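Local coordinates for DNA-(apurinic or apyrimidinic site) endonuclease 2 (Xenopus laevis, PDB 6WCD), which acts as a metal-dependent (magnesium or manganese) DNA repair nuclease, weakly incising DNA at abasic sites and degrading strands exonucleolytically from the 3' end, here as its catalytic domain, at residues Q123-I126 / K132-T135; D241-R244 / T249-N252; T255-C258 / A263-T266. All coordinates share one frame; numbering follows the deposited sequence. Where two conformers were deposited one is given.

How the contacts relate
All three contacts lie within the endonuclease/exonuclease/phosphatase (DNase I-like) domain and follow one another along the chain. Contact 1 is a beta hairpin away from the annotated sites; its centre is about 37 Å from that of contact 3, on the opposite side of the chain's centre, although both reach the same mixed sheet. Contacts 2 and 3 adjoin in sequence, with centres about 17 Å apart, and lie nearer the active-site residues. The Phe243 side chain in contact 2 is about 9 Å from that of Asp273, probably important for catalysis, and Trp257 in contact 3 is about 6 Å from the side chains of magnesium-binding Asp299 and of His300, which probably contacts the DNA.

Contact 1 of 3, residues Q123-I126 / K132-T135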
ATOM      1  N   GLN A 123       4.105 -11.501  -2.548  1.00 12.57           N
ATOM      2  CA  GLN A 123       3.227 -12.509  -3.118  1.00 13.84           C
ATOM      3  C   GLN A 123       3.127 -13.667  -2.149  1.00 14.02           C
ATOM      4  O   GLN A 123       4.140 -14.192  -1.697  1.00 15.37           O
ATOM      5  CB  GLN A 123       3.766 -12.938  -4.480  1.00 17.52           C
ATOM      6  CG  GLN A 123       2.876 -13.801  -5.275  1.00 27.54           C
ATOM      7  CD  GLN A 123       3.399 -13.903  -6.696  1.00 35.69           C
ATOM      8  OE1 GLN A 123       4.266 -14.731  -6.979  1.00 39.01           O
ATOM      9  NE2 GLN A 123       2.908 -13.043  -7.581  1.00 20.72           N
ATOM     10  N   HIS A 124       1.882 -14.068  -1.863  1.00 14.61           N
ATOM     11  CA  HIS A 124       1.532 -14.981  -0.788  1.00 15.84           C
ATOM     12  C   HIS A 124       0.687 -16.103  -1.371  1.00 18.18           C
ATOM     13  O   HIS A 124      -0.289 -15.846  -2.078  1.00 22.54           O
ATOM     14  CB  HIS A 124       0.716 -14.234   0.281  1.00 15.25           C
ATOM     15  CG  HIS A 124       1.371 -12.977   0.773  1.00 14.61           C
ATOM     16  ND1 HIS A 124       2.158 -12.934   1.897  1.00 15.57           N
ATOM     17  CD2 HIS A 124       1.404 -11.730   0.242  1.00 13.80           C
ATOM     18  CE1 HIS A 124       2.649 -11.708   2.034  1.00 14.16           C
ATOM     19  NE2 HIS A 124       2.202 -10.958   1.058  1.00 14.89           N
ATOM     20  N   ARG A 125       0.958 -17.334  -1.000  1.00 15.42           N
ATOM     21  CA  ARG A 125       0.016 -18.386  -1.374  1.00 15.84           C
ATOM     22  C   ARG A 125      -1.109 -18.422  -0.343  1.00 17.00           C
ATOM     23  O   ARG A 125      -0.880 -18.229   0.860  1.00 16.27           O
ATOM     24  CB  ARG A 125       0.718 -19.722  -1.433  1.00 20.24           C
ATOM     25  CG  ARG A 125       1.726 -19.819  -2.575  1.00 26.55           C
ATOM     26  CD  ARG A 125       1.047 -19.823  -3.983  1.00 34.12           C
ATOM     27  NE  ARG A 125       0.804 -21.189  -4.466  1.00 55.29           N
ATOM     28  CZ  ARG A 125       0.148 -21.513  -5.582  1.00 56.61           C
ATOM     29  NH1 ARG A 125       0.013 -22.788  -5.918  1.00 77.87           N
ATOM     30  NH2 ARG A 125      -0.384 -20.591  -6.365  1.00 41.74           N
ATOM     31  N   ILE A 126      -2.324 -18.670  -0.821  1.00 15.81           N
ATOM     32  CA  ILE A 126      -3.501 -18.680   0.049  1.00 14.95           C
ATOM     33  C   ILE A 126      -4.343 -19.881  -0.365  1.00 16.02           C
ATOM     34  O   ILE A 126      -4.275 -20.376  -1.493  1.00 17.61           O
ATOM     35  CB  ILE A 126      -4.349 -17.385  -0.009  1.00 15.34           C
ATOM     36  CG1 ILE A 126      -4.857 -17.112  -1.442  1.00 21.24           C
ATOM     37  CG2 ILE A 126      -3.596 -16.217   0.599  1.00 16.60           C
ATOM     38  CD1 ILE A 126      -5.965 -16.073  -1.520  1.00 25.19           C
ATOM     39  N   LYS A 132      -8.619 -24.605  -2.591  1.00 20.03           N
ATOM     40  CA  LYS A 132      -7.618 -24.604  -3.654  1.00 20.15           C
ATOM     41  C   LYS A 132      -6.570 -23.556  -3.383  1.00 17.82           C
ATOM     42  O   LYS A 132      -6.863 -22.460  -2.910  1.00 17.05           O
ATOM     43  CB  LYS A 132      -8.259 -24.313  -5.023  1.00 24.21           C
ATOM     44  CG  LYS A 132      -7.261 -24.226  -6.165  1.00 54.38           C
ATOM     45  CD  LYS A 132      -7.933 -23.904  -7.500  1.00 75.08           C
ATOM     46  CE  LYS A 132      -6.917 -23.399  -8.513  1.00 87.48           C
ATOM     47  NZ  LYS A 132      -5.542 -23.914  -8.228  1.00101.49           N
ATOM     48  N   GLU A 133      -5.323 -23.889  -3.715  1.00 21.55           N
ATOM     49  CA  GLU A 133      -4.235 -22.941  -3.537  1.00 21.09           C
ATOM     50  C   GLU A 133      -4.191 -21.950  -4.682  1.00 19.81           C
ATOM     51  O   GLU A 133      -4.228 -22.348  -5.862  1.00 22.31           O
ATOM     52  CB  GLU A 133      -2.897 -23.679  -3.449  1.00 23.97           C
ATOM     53  CG  GLU A 133      -1.781 -22.818  -2.868  1.00 36.29           C
ATOM     54  CD  GLU A 133      -0.525 -23.619  -2.568  1.00 56.62           C
ATOM     55  OE1 GLU A 133      -0.644 -24.849  -2.349  1.00 45.91           O
ATOM     56  OE2 GLU A 133       0.575 -23.020  -2.562  1.00 45.14           O
ATOM     57  N   GLU A 134      -4.076 -20.681  -4.330  1.00 17.87           N
ATOM     58  CA  GLU A 134      -3.986 -19.579  -5.275  1.00 17.58           C
ATOM     59  C   GLU A 134      -2.914 -18.630  -4.795  1.00 16.74           C
ATOM     60  O   GLU A 134      -2.442 -18.665  -3.666  1.00 17.05           O
ATOM     61  CB  GLU A 134      -5.313 -18.814  -5.379  1.00 19.03           C
ATOM     62  CG  GLU A 134      -6.427 -19.716  -5.902  1.00 36.56           C
ATOM     63  CD  GLU A 134      -7.518 -18.963  -6.623  1.00 64.69           C
ATOM     64  OE1 GLU A 134      -8.471 -18.523  -5.950  1.00 64.51           O
ATOM     65  OE2 GLU A 134      -7.417 -18.817  -7.862  1.00 74.73           O
ATOM     66  N   THR A 135      -2.504 -17.717  -5.677  1.00 17.42           N
ATOM     67  CA  THR A 135      -1.568 -16.671  -5.329  0.58 17.92           C
ATOM     68  C   THR A 135      -2.324 -15.392  -5.017  1.00 16.46           C
ATOM     69  O   THR A 135      -3.316 -15.070  -5.699  1.00 17.19           O
ATOM     70  CB  THR A 135      -0.598 -16.450  -6.496  0.58 19.65           C
ATOM     71  OG1 THR A 135       0.089 -17.675  -6.766  0.58 24.08           O
ATOM     72  CG2 THR A 135       0.384 -15.354  -6.187  0.58 18.29           C
TER
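Bends at chi2 (-68°) and chi3 fold the Arg125 side chain over the neighbouring strand, while Glu133, with CG anti to its backbone N and its chain extended, reaches across to meet it. Arg125 NE donates to Glu133 OE2 at 2.7 Å in a salt bridge, but the hydrogen bond is bent, with an N-H...O angle of 138°, and comes from above the carboxylate plane. The two flat groups stand 54° apart, and Glu133 CG lies over one guanidinium face, so the glutamate gives both charge and methylene packing. In the Thr135 conformer given, one of two, Arg125 NH2 donates to Thr135 OG1 at 3.0 Å near the guanidinium plane, a provisional bond. Arginine suits this place because it can pair with the acid and, in this conformer, also serve a hydroxyl.

Beneath these side chains the antiparallel backbones are locked by the hydrogen-bonded pair Ile126 and Glu134: Ile126 N reaches Glu134 O at 2.8 Å, and Glu134 N reaches Ile126 O at 2.9 Å. Arg125 and Thr135 form the adjacent non-hydrogen-bonded pair. On the other face, beta-branched Ile126 is buried, while Glu134 sends its carboxylate to His177 and Asn128.

The contact closes the beta hairpin of strands 119-127 and 133-142. Ile312 of strand 310-312 touches both Arg125 and Glu133, strand 80-83 also pairs with 119-127, and strand 177-181 runs parallel to 133-142.

Contact 2 of 3, residues D241-R244 / T249-N252; sequences DSFR and TQKN
Arg244, in the short helix 242-246, and Thr249, in the irregular segment 249-252, have the nearest CA atoms across the contact, 7.6 Å apart, so side chains must span the distance. Arg244 does so with a bend at chi2 (-62°), then a straight run to the guanidinium. Its NH1 donates to Gln250 O at 2.9 Å; the bond is nearly straight (169°), lies in both the guanidinium and carbonyl planes and uses a lone pair of the oxygen. NH1 also bonds the carbonyl of His247. A water accepts from Arg244 NH2 and donates to the same Gln250 O at 2.9 Å, so this carbonyl is gripped twice. NH2 also forms a salt bridge with Asp192. A leucine in place of Arg244 would probably leave the Gln250 and His247 carbonyls without this donor and Asp192 without this charged mate.

Phe243 meets Gln250 differently: CZ, at the ring edge, lies 3.9 Å from Gln250 CD, with ring and amide planes 76° apart. An apolar ring suits this buried place, its edge turned to the flat amide.

Phe243 packs against Arg271 of strand 269-278 and Ser289 and Ile291 of strand 286-291, placing the helix beside elements of both sheets, while segment 249-252 leads toward strand 256-257.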
ATOM      1  N   ASP A 241     -13.274  -1.201  -4.477  1.00 16.92           N
ATOM      2  CA  ASP A 241     -13.002  -0.490  -3.221  1.00 16.64           C
ATOM      3  C   ASP A 241     -13.665  -1.259  -2.083  1.00 17.96           C
ATOM      4  O   ASP A 241     -14.893  -1.217  -1.921  1.00 17.42           O
ATOM      5  CB  ASP A 241     -13.566   0.914  -3.367  1.00 16.07           C
ATOM      6  CG  ASP A 241     -13.334   1.817  -2.168  1.00 20.53           C
ATOM      7  OD1 ASP A 241     -12.940   1.365  -1.078  1.00 19.08           O
ATOM      8  OD2 ASP A 241     -13.606   3.032  -2.320  1.00 19.03           O
ATOM      9  N   SER A 242     -12.885  -2.018  -1.333  1.00 14.44           N
ATOM     10  CA  SER A 242     -13.512  -2.983  -0.429  1.00 13.46           C
ATOM     11  C   SER A 242     -14.299  -2.290   0.662  1.00 15.08           C
ATOM     12  O   SER A 242     -15.311  -2.809   1.120  1.00 15.14           O
ATOM     13  CB  SER A 242     -12.448  -3.921   0.165  1.00 13.94           C
ATOM     14  OG  SER A 242     -11.497  -3.278   1.036  1.00 13.81           O
ATOM     15  N   PHE A 243     -13.810  -1.160   1.170  1.00 13.84           N
ATOM     16  CA  PHE A 243     -14.576  -0.464   2.183  1.00 15.90           C
ATOM     17  C   PHE A 243     -15.994  -0.198   1.702  1.00 18.11           C
ATOM     18  O   PHE A 243     -16.955  -0.393   2.444  1.00 16.74           O
ATOM     19  CB  PHE A 243     -13.921   0.855   2.579  1.00 13.71           C
ATOM     20  CG  PHE A 243     -14.697   1.651   3.611  1.00 13.74           C
ATOM     21  CD1 PHE A 243     -14.837   1.211   4.914  1.00 16.04           C
ATOM     22  CD2 PHE A 243     -15.291   2.844   3.280  1.00 15.50           C
ATOM     23  CE1 PHE A 243     -15.617   1.896   5.824  1.00 16.89           C
ATOM     24  CE2 PHE A 243     -16.029   3.545   4.163  1.00 18.70           C
ATOM     25  CZ  PHE A 243     -16.202   3.093   5.445  1.00 16.62           C
ATOM     26  N   ARG A 244     -16.153   0.257   0.446  1.00 16.39           N
ATOM     27  CA  ARG A 244     -17.483   0.593  -0.030  1.00 16.27           C
ATOM     28  C   ARG A 244     -18.288  -0.619  -0.456  1.00 20.26           C
ATOM     29  O   ARG A 244     -19.517  -0.545  -0.533  1.00 20.88           O
ATOM     30  CB  ARG A 244     -17.367   1.588  -1.199  1.00 18.68           C
ATOM     31  CG  ARG A 244     -16.949   2.939  -0.744  1.00 17.19           C
ATOM     32  CD  ARG A 244     -17.936   3.602   0.210  1.00 22.48           C
ATOM     33  NE  ARG A 244     -17.428   4.913   0.621  1.00 22.24           N
ATOM     34  CZ  ARG A 244     -17.884   5.600   1.663  1.00 19.30           C
ATOM     35  NH1 ARG A 244     -18.785   5.092   2.479  1.00 20.32           N
ATOM     36  NH2 ARG A 244     -17.352   6.778   1.933  1.00 20.46           N
ATOM     37  N   THR A 249     -22.767   3.411   2.035  1.00 23.31           N
ATOM     38  CA  THR A 249     -23.386   4.704   2.342  1.00 25.44           C
ATOM     39  C   THR A 249     -22.842   5.353   3.614  1.00 26.67           C
ATOM     40  O   THR A 249     -23.341   6.418   4.019  1.00 30.44           O
ATOM     41  CB  THR A 249     -24.909   4.572   2.476  1.00 29.59           C
ATOM     42  OG1 THR A 249     -25.227   3.774   3.614  1.00 32.24           O
ATOM     43  CG2 THR A 249     -25.528   3.961   1.237  1.00 35.05           C
ATOM     44  N   GLN A 250     -21.828   4.779   4.248  1.00 23.04           N
ATOM     45  CA  GLN A 250     -21.361   5.325   5.526  1.00 22.17           C
ATOM     46  C   GLN A 250     -20.759   6.722   5.326  1.00 22.13           C
ATOM     47  O   GLN A 250     -19.856   6.896   4.500  1.00 21.86           O
ATOM     48  CB  GLN A 250     -20.324   4.388   6.133  1.00 21.99           C
ATOM     49  CG  GLN A 250     -19.802   4.794   7.499  1.00 24.90           C
ATOM     50  CD  GLN A 250     -18.887   3.751   8.130  1.00 36.47           C
ATOM     51  OE1 GLN A 250     -19.078   2.530   7.967  1.00 34.62           O
ATOM     52  NE2 GLN A 250     -17.868   4.222   8.841  1.00 36.49           N
ATOM     53  N   LYS A 251     -21.250   7.685   6.102  1.00 25.73           N
ATOM     54  CA  LYS A 251     -20.808   9.081   6.050  1.00 23.86           C
ATOM     55  C   LYS A 251     -19.645   9.348   7.006  1.00 23.17           C
ATOM     56  O   LYS A 251     -19.459   8.667   8.004  1.00 26.25           O
ATOM     57  CB  LYS A 251     -21.981  10.000   6.427  1.00 31.34           C
ATOM     58  CG  LYS A 251     -23.148   9.895   5.503  1.00 35.74           C
ATOM     59  CD  LYS A 251     -24.293  10.789   6.005  1.00 52.03           C
ATOM     60  CE  LYS A 251     -25.066  11.430   4.859  1.00 67.94           C
ATOM     61  NZ  LYS A 251     -26.307  12.130   5.347  1.00 72.59           N
ATOM     62  N   ASN A 252     -18.838  10.378   6.662  1.00 27.14           N
ATOM     63  CA  ASN A 252     -17.726  10.823   7.535  1.00 28.52           C
ATOM     64  C   ASN A 252     -16.690   9.761   7.792  1.00 31.68           C
ATOM     65  O   ASN A 252     -16.029   9.720   8.844  1.00 31.64           O
ATOM     66  CB  ASN A 252     -18.288  11.341   8.861  1.00 33.55           C
ATOM     67  CG  ASN A 252     -19.314  12.415   8.651  1.00 37.31           C
ATOM     68  OD1 ASN A 252     -20.435  12.344   9.173  1.00 58.83           O
ATOM     69  ND2 ASN A 252     -18.965  13.406   7.857  1.00 39.98           N
TER
HETATM   70  O   HOH W   1     -17.506   8.572   4.051  1.00 27.53           O

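Contact 3 of 3, residues T255-C258 / A263-T266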
ATOM      1  N   THR A 255      -9.957   9.062   6.549  1.00 13.07           N
ATOM      2  CA  THR A 255      -8.711   8.437   6.961  1.00 11.84           C
ATOM      3  C   THR A 255      -7.568   9.416   7.141  1.00 12.98           C
ATOM      4  O   THR A 255      -6.458   9.006   7.527  1.00 14.05           O
ATOM      5  CB  THR A 255      -8.284   7.359   5.981  1.00 14.03           C
ATOM      6  OG1 THR A 255      -7.999   7.909   4.685  1.00 14.13           O
ATOM      7  CG2 THR A 255      -9.335   6.295   5.873  1.00 15.38           C
ATOM      8  N   CYS A 256      -7.776  10.698   6.811  1.00 12.74           N
ATOM      9  CA  CYS A 256      -6.705  11.672   6.782  1.00 14.10           C
ATOM     10  C   CYS A 256      -7.242  13.010   7.200  1.00 15.59           C
ATOM     11  O   CYS A 256      -8.267  13.466   6.648  1.00 16.39           O
ATOM     12  CB  CYS A 256      -6.082  11.746   5.396  1.00 14.22           C
ATOM     13  SG  CYS A 256      -4.667  12.930   5.282  1.00 19.60           S
ATOM     14  N   TRP A 257      -6.512  13.688   8.119  1.00 15.24           N
ATOM     15  CA  TRP A 257      -6.840  15.014   8.631  1.00 16.95           C
ATOM     16  C   TRP A 257      -5.523  15.774   8.748  1.00 26.96           C
ATOM     17  O   TRP A 257      -4.532  15.243   9.302  1.00 22.02           O
ATOM     18  CB  TRP A 257      -7.508  14.962  10.008  1.00 17.75           C
ATOM     19  CG  TRP A 257      -8.688  14.024  10.143  1.00 14.57           C
ATOM     20  CD1 TRP A 257      -9.980  14.340  10.086  1.00 18.18           C
ATOM     21  CD2 TRP A 257      -8.619  12.598  10.339  1.00 14.16           C
ATOM     22  NE1 TRP A 257     -10.765  13.220  10.251  1.00 18.23           N
ATOM     23  CE2 TRP A 257      -9.929  12.127  10.388  1.00 17.09           C
ATOM     24  CE3 TRP A 257      -7.564  11.703  10.476  1.00 16.45           C
ATOM     25  CZ2 TRP A 257     -10.233  10.820  10.584  1.00 19.65           C
ATOM     26  CZ3 TRP A 257      -7.881  10.350  10.684  1.00 19.03           C
ATOM     27  CH2 TRP A 257      -9.174   9.932  10.702  1.00 18.37           C
ATOM     28  N   CYS A 258      -5.514  17.035   8.360  1.00 26.24           N
ATOM     29  CA  CYS A 258      -4.261  17.752   8.451  1.00 27.10           C
ATOM     30  C   CYS A 258      -3.818  17.947   9.895  1.00 30.56           C
ATOM     31  O   CYS A 258      -4.609  18.043  10.795  1.00 27.61           O
ATOM     32  CB  CYS A 258      -4.306  19.067   7.695  1.00 30.00           C
ATOM     33  SG  CYS A 258      -5.473  20.257   8.404  1.00 30.00           S
ATOM     34  N   ALA A 263      -8.010  19.623  13.053  1.00 24.40           N
ATOM     35  CA  ALA A 263      -8.830  18.994  12.027  1.00 23.94           C
ATOM     36  C   ALA A 263      -9.353  17.634  12.461  1.00 24.26           C
ATOM     37  O   ALA A 263     -10.468  17.256  12.121  1.00 20.07           O
ATOM     38  CB  ALA A 263      -8.038  18.839  10.733  1.00 19.52           C
ATOM     39  N   ARG A 264      -8.528  16.826  13.128  1.00 21.67           N
ATOM     40  CA  ARG A 264      -9.034  15.493  13.446  1.00 22.89           C
ATOM     41  C   ARG A 264     -10.199  15.546  14.406  1.00 27.39           C
ATOM     42  O   ARG A 264     -11.113  14.712  14.330  1.00 30.86           O
ATOM     43  CB  ARG A 264      -7.907  14.622  14.021  1.00 25.24           C
ATOM     44  CG  ARG A 264      -8.310  13.146  14.185  1.00 20.77           C
ATOM     45  CD  ARG A 264      -7.062  12.321  14.239  1.00 24.84           C
ATOM     46  NE  ARG A 264      -7.350  10.888  14.362  1.00 22.16           N
ATOM     47  CZ  ARG A 264      -6.403   9.958  14.212  1.00 19.75           C
ATOM     48  NH1 ARG A 264      -5.165  10.281  13.948  1.00 20.93           N
ATOM     49  NH2 ARG A 264      -6.735   8.700  14.349  1.00 19.00           N
ATOM     50  N   GLN A 265     -10.217  16.535  15.297  1.00 26.06           N
ATOM     51  CA  GLN A 265     -11.314  16.708  16.214  1.00 24.86           C
ATOM     52  C   GLN A 265     -12.565  17.267  15.539  1.00 28.13           C
ATOM     53  O   GLN A 265     -13.671  16.994  15.982  1.00 28.78           O
ATOM     54  CB  GLN A 265     -10.886  17.660  17.339  1.00 29.34           C
ATOM     55  CG  GLN A 265      -9.781  17.080  18.270  1.00 47.24           C
ATOM     56  CD  GLN A 265      -8.461  16.752  17.557  1.00 54.11           C
ATOM     57  OE1 GLN A 265      -7.831  17.612  16.915  1.00 42.99           O
ATOM     58  NE2 GLN A 265      -8.040  15.490  17.666  1.00 49.12           N
ATOM     59  N   THR A 266     -12.413  18.114  14.510  1.00 23.14           N
ATOM     60  CA  THR A 266     -13.596  18.685  13.863  1.00 20.90           C
ATOM     61  C   THR A 266     -14.044  17.824  12.684  1.00 23.62           C
ATOM     62  O   THR A 266     -15.053  18.157  12.039  1.00 29.58           O
ATOM     63  CB  THR A 266     -13.307  20.092  13.363  1.00 21.43           C
ATOM     64  OG1 THR A 266     -12.242  20.042  12.429  1.00 20.43           O
ATOM     65  CG2 THR A 266     -12.939  21.009  14.479  1.00 25.02           C
TER
HETATM   66  O   HOH W   2      -5.575  17.168  13.325  1.00 29.02           O
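Trp257 CB starts the contact 4.0 Å from Ala263 CB, an apolar meeting at the start of helix 263-266. From there CG, held anti to the carbonyl carbon (chi1 -51°), lies 3.6 Å from Arg264 CA, which sits over the face of the five-membered ring in a CH-pi contact. CD1 approaches Ala263 O at 3.6 Å, obliquely to the ring, and beyond it NE1 donates to Asn267 OD1 outside the two segments. At the ring fusion CD2 has Arg264 CG over the same face as CA, and CE3 is 3.8 Å from Arg264 CD. Farther out, CZ3 meets NE and CZ of Arg264, whose guanidinium is nearly parallel to the ring (planes 13° apart) but offset, with CZ3 near its rim. The arginine can follow the indole because its chain is extended from CG to NE.

Small Ala263 lets the chain come close to Trp257 CB and to Cys258, its CB 3.7 Å from SG. A water bridges the backbones, donating to Cys258 O at 2.8 Å and accepting from Arg264 N.

The Trp257 backbone bonds that of magnesium-binding Asp299, and its side chain touches Cys301, placing the indole beside active-site residues. Arg264 NH2 binds the backbone oxygens of Pro293 and Val295. With no direct hydrogen bond between the segments, the chemistry is consistent with an interface resting mainly on apolar and CH-pi packing, with one water linking the backbones.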